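Local coordinates for protein probable oxidoreductase (Pseudomonas aeruginosa, PDB 4B7C) that is probably an NADP-dependent oxidoreductase of the medium-chain dehydrogenase/reductase family, with a Rossmann-fold cofactor domain, at residues Y138-D143 with E276-M281. Sequence-based numbering, arbitrary orientation.
Sequences YFALLD and EGMVVM
Met278 lies along the side of Ala140 and reaches Phe139 with its methyl end, a worked example, within a Rossmann fold, of a single methionine just past the last strand bridging to a neighbouring helix. Residues 276-277 finish the strand that forms one margin of the six-stranded sheet within the chain, and the chain then leaves it past helix 132-145. The tight part is small and wholly apolar. Ala140 CB sits 3.6 Å from Met278 CG and 3.7 Å from Met278 SD, and the short alanine side chain lets the thioether lie close to the helix. Met278 is folded at every torsion: chi1 of 74° sets CG between the backbone N and the carbonyl carbon, and bends at chi2 and chi3 bring the methyl against the backbone between Phe139 and Ala140. Beyond this small patch the packing slackens. Val280 CG2 comes no nearer than 4.7 Å to Phe139 CD2, and Val280 leans instead on Met132, Met135 and Phe287, while the Phe139 ring stacks with Tyr283. Toward the sheet margin, the partly exposed Asp143 and Glu276 keep their carboxylates apart; Asp143 OD2 is hydrogen-bonded to the Tyr283 hydroxyl, and Glu276 forms a salt bridge with Arg274 of the second subunit, where the sheet continues across the interface. The methyl itself ends with Met278 CE 4.2 Å from Phe139 CB and 3.7 Å from Ala140 N.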
loop_
_atom_site.group_PDB
_atom_site.type_symbol
_atom_site.label_atom_id
_atom_site.label_comp_id
_atom_site.label_asym_id
_atom_site.label_seq_id
_atom_site.Cartn_x
_atom_site.Cartn_y
_atom_site.Cartn_z
ATOM N N TYR B 138 -1.488 2.667 -19.560
ATOM C CA TYR B 138 -2.925 2.824 -19.746
ATOM C C TYR B 138 -3.721 2.204 -18.595
ATOM O O TYR B 138 -4.525 2.883 -17.941
ATOM C CB TYR B 138 -3.332 2.165 -21.068
ATOM C CG TYR B 138 -4.767 2.361 -21.459
ATOM C CD1 TYR B 138 -5.156 3.462 -22.222
ATOM C CD2 TYR B 138 -5.741 1.425 -21.111
ATOM C CE1 TYR B 138 -6.474 3.638 -22.592
ATOM C CE2 TYR B 138 -7.065 1.593 -21.486
ATOM C CZ TYR B 138 -7.424 2.702 -22.225
ATOM O OH TYR B 138 -8.730 2.872 -22.611
ATOM N N PHE B 139 -3.488 0.924 -18.342
ATOM C CA PHE B 139 -4.277 0.219 -17.326
ATOM C C PHE B 139 -3.867 0.586 -15.894
ATOM O O PHE B 139 -4.721 0.768 -15.037
ATOM C CB PHE B 139 -4.275 -1.293 -17.566
ATOM C CG PHE B 139 -5.061 -1.687 -18.778
ATOM C CD1 PHE B 139 -6.432 -1.547 -18.792
ATOM C CD2 PHE B 139 -4.426 -2.146 -19.916
ATOM C CE1 PHE B 139 -7.164 -1.869 -19.921
ATOM C CE2 PHE B 139 -5.151 -2.462 -21.054
ATOM C CZ PHE B 139 -6.519 -2.325 -21.056
ATOM N N ALA B 140 -2.576 0.722 -15.655
ATOM C CA ALA B 140 -2.079 1.097 -14.322
ATOM C C ALA B 140 -2.611 2.463 -13.905
ATOM O O ALA B 140 -3.161 2.621 -12.813
ATOM C CB ALA B 140 -0.570 1.063 -14.285
ATOM N N LEU B 141 -2.504 3.445 -14.799
ATOM C CA LEU B 141 -2.991 4.790 -14.486
ATOM C C LEU B 141 -4.491 4.820 -14.322
ATOM O O LEU B 141 -5.001 5.274 -13.308
ATOM C CB LEU B 141 -2.582 5.818 -15.559
ATOM C CG LEU B 141 -3.068 7.250 -15.276
ATOM C CD1 LEU B 141 -2.359 7.797 -14.038
ATOM C CD2 LEU B 141 -2.849 8.185 -16.466
ATOM N N LEU B 142 -5.200 4.334 -15.326
ATOM C CA LEU B 142 -6.653 4.499 -15.378
ATOM C C LEU B 142 -7.435 3.556 -14.463
ATOM O O LEU B 142 -8.429 3.958 -13.853
ATOM C CB LEU B 142 -7.159 4.360 -16.818
ATOM C CG LEU B 142 -6.583 5.371 -17.824
ATOM C CD1 LEU B 142 -7.113 5.089 -19.230
ATOM C CD2 LEU B 142 -6.878 6.803 -17.393
ATOM N N ASP B 143 -7.007 2.304 -14.375
ATOM C CA ASP B 143 -7.734 1.329 -13.547
ATOM C C ASP B 143 -7.315 1.363 -12.069
ATOM O O ASP B 143 -8.145 1.215 -11.191
ATOM C CB ASP B 143 -7.595 -0.089 -14.094
ATOM C CG ASP B 143 -8.547 -1.059 -13.414
ATOM O OD1 ASP B 143 -9.775 -0.883 -13.572
ATOM O OD2 ASP B 143 -8.055 -1.974 -12.716
ATOM N N GLU B 276 -0.863 0.255 -4.402
ATOM C CA GLU B 276 -1.283 -0.960 -5.087
ATOM C C GLU B 276 -0.404 -1.334 -6.272
ATOM O O GLU B 276 -0.038 -0.491 -7.094
ATOM C CB GLU B 276 -2.734 -0.824 -5.539
ATOM C CG GLU B 276 -3.320 -2.101 -6.112
ATOM C CD GLU B 276 -4.818 -2.012 -6.353
ATOM O OE1 GLU B 276 -5.474 -1.098 -5.824
ATOM O OE2 GLU B 276 -5.342 -2.884 -7.064
ATOM N N GLY B 277 -0.079 -2.617 -6.348
ATOM C CA GLY B 277 0.710 -3.150 -7.441
ATOM C C GLY B 277 -0.154 -3.647 -8.588
ATOM O O GLY B 277 -1.310 -4.020 -8.392
ATOM N N MET B 278 0.403 -3.607 -9.791
ATOM C CA MET B 278 -0.277 -4.133 -10.981
ATOM C C MET B 278 0.710 -4.735 -11.959
ATOM O O MET B 278 1.903 -4.395 -11.963
ATOM C CB MET B 278 -1.125 -3.061 -11.681
ATOM C CG MET B 278 -0.336 -2.012 -12.470
ATOM S SD MET B 278 0.295 -2.567 -14.072
ATOM C CE MET B 278 -1.211 -2.672 -15.020
ATOM N N VAL B 279 0.188 -5.634 -12.784
ATOM C CA VAL B 279 0.945 -6.284 -13.849
ATOM C C VAL B 279 0.066 -6.294 -15.113
ATOM O O VAL B 279 -1.118 -6.640 -15.045
ATOM C CB VAL B 279 1.344 -7.711 -13.413
ATOM C CG1 VAL B 279 1.565 -8.618 -14.592
ATOM C CG2 VAL B 279 2.621 -7.667 -12.582
ATOM N N VAL B 280 0.622 -5.851 -16.243
ATOM C CA VAL B 280 -0.196 -5.564 -17.445
ATOM C C VAL B 280 -0.911 -6.806 -17.987
ATOM O O VAL B 280 -2.021 -6.713 -18.489
ATOM C CB VAL B 280 0.629 -4.870 -18.575
ATOM C CG1 VAL B 280 1.718 -5.782 -19.102
ATOM C CG2 VAL B 280 -0.274 -4.431 -19.719
ATOM N N MET B 281 -0.300 -7.970 -17.846
ATOM C CA MET B 281 -0.917 -9.202 -18.368
ATOM C C MET B 281 -2.252 -9.550 -17.715
ATOM O O MET B 281 -3.072 -10.244 -18.310
ATOM C CB MET B 281 0.036 -10.378 -18.235
ATOM C CG MET B 281 -0.016 -11.061 -16.806
ATOM S SD MET B 281 1.471 -11.864 -16.020
ATOM C CE MET B 281 1.357 -13.524 -16.697
#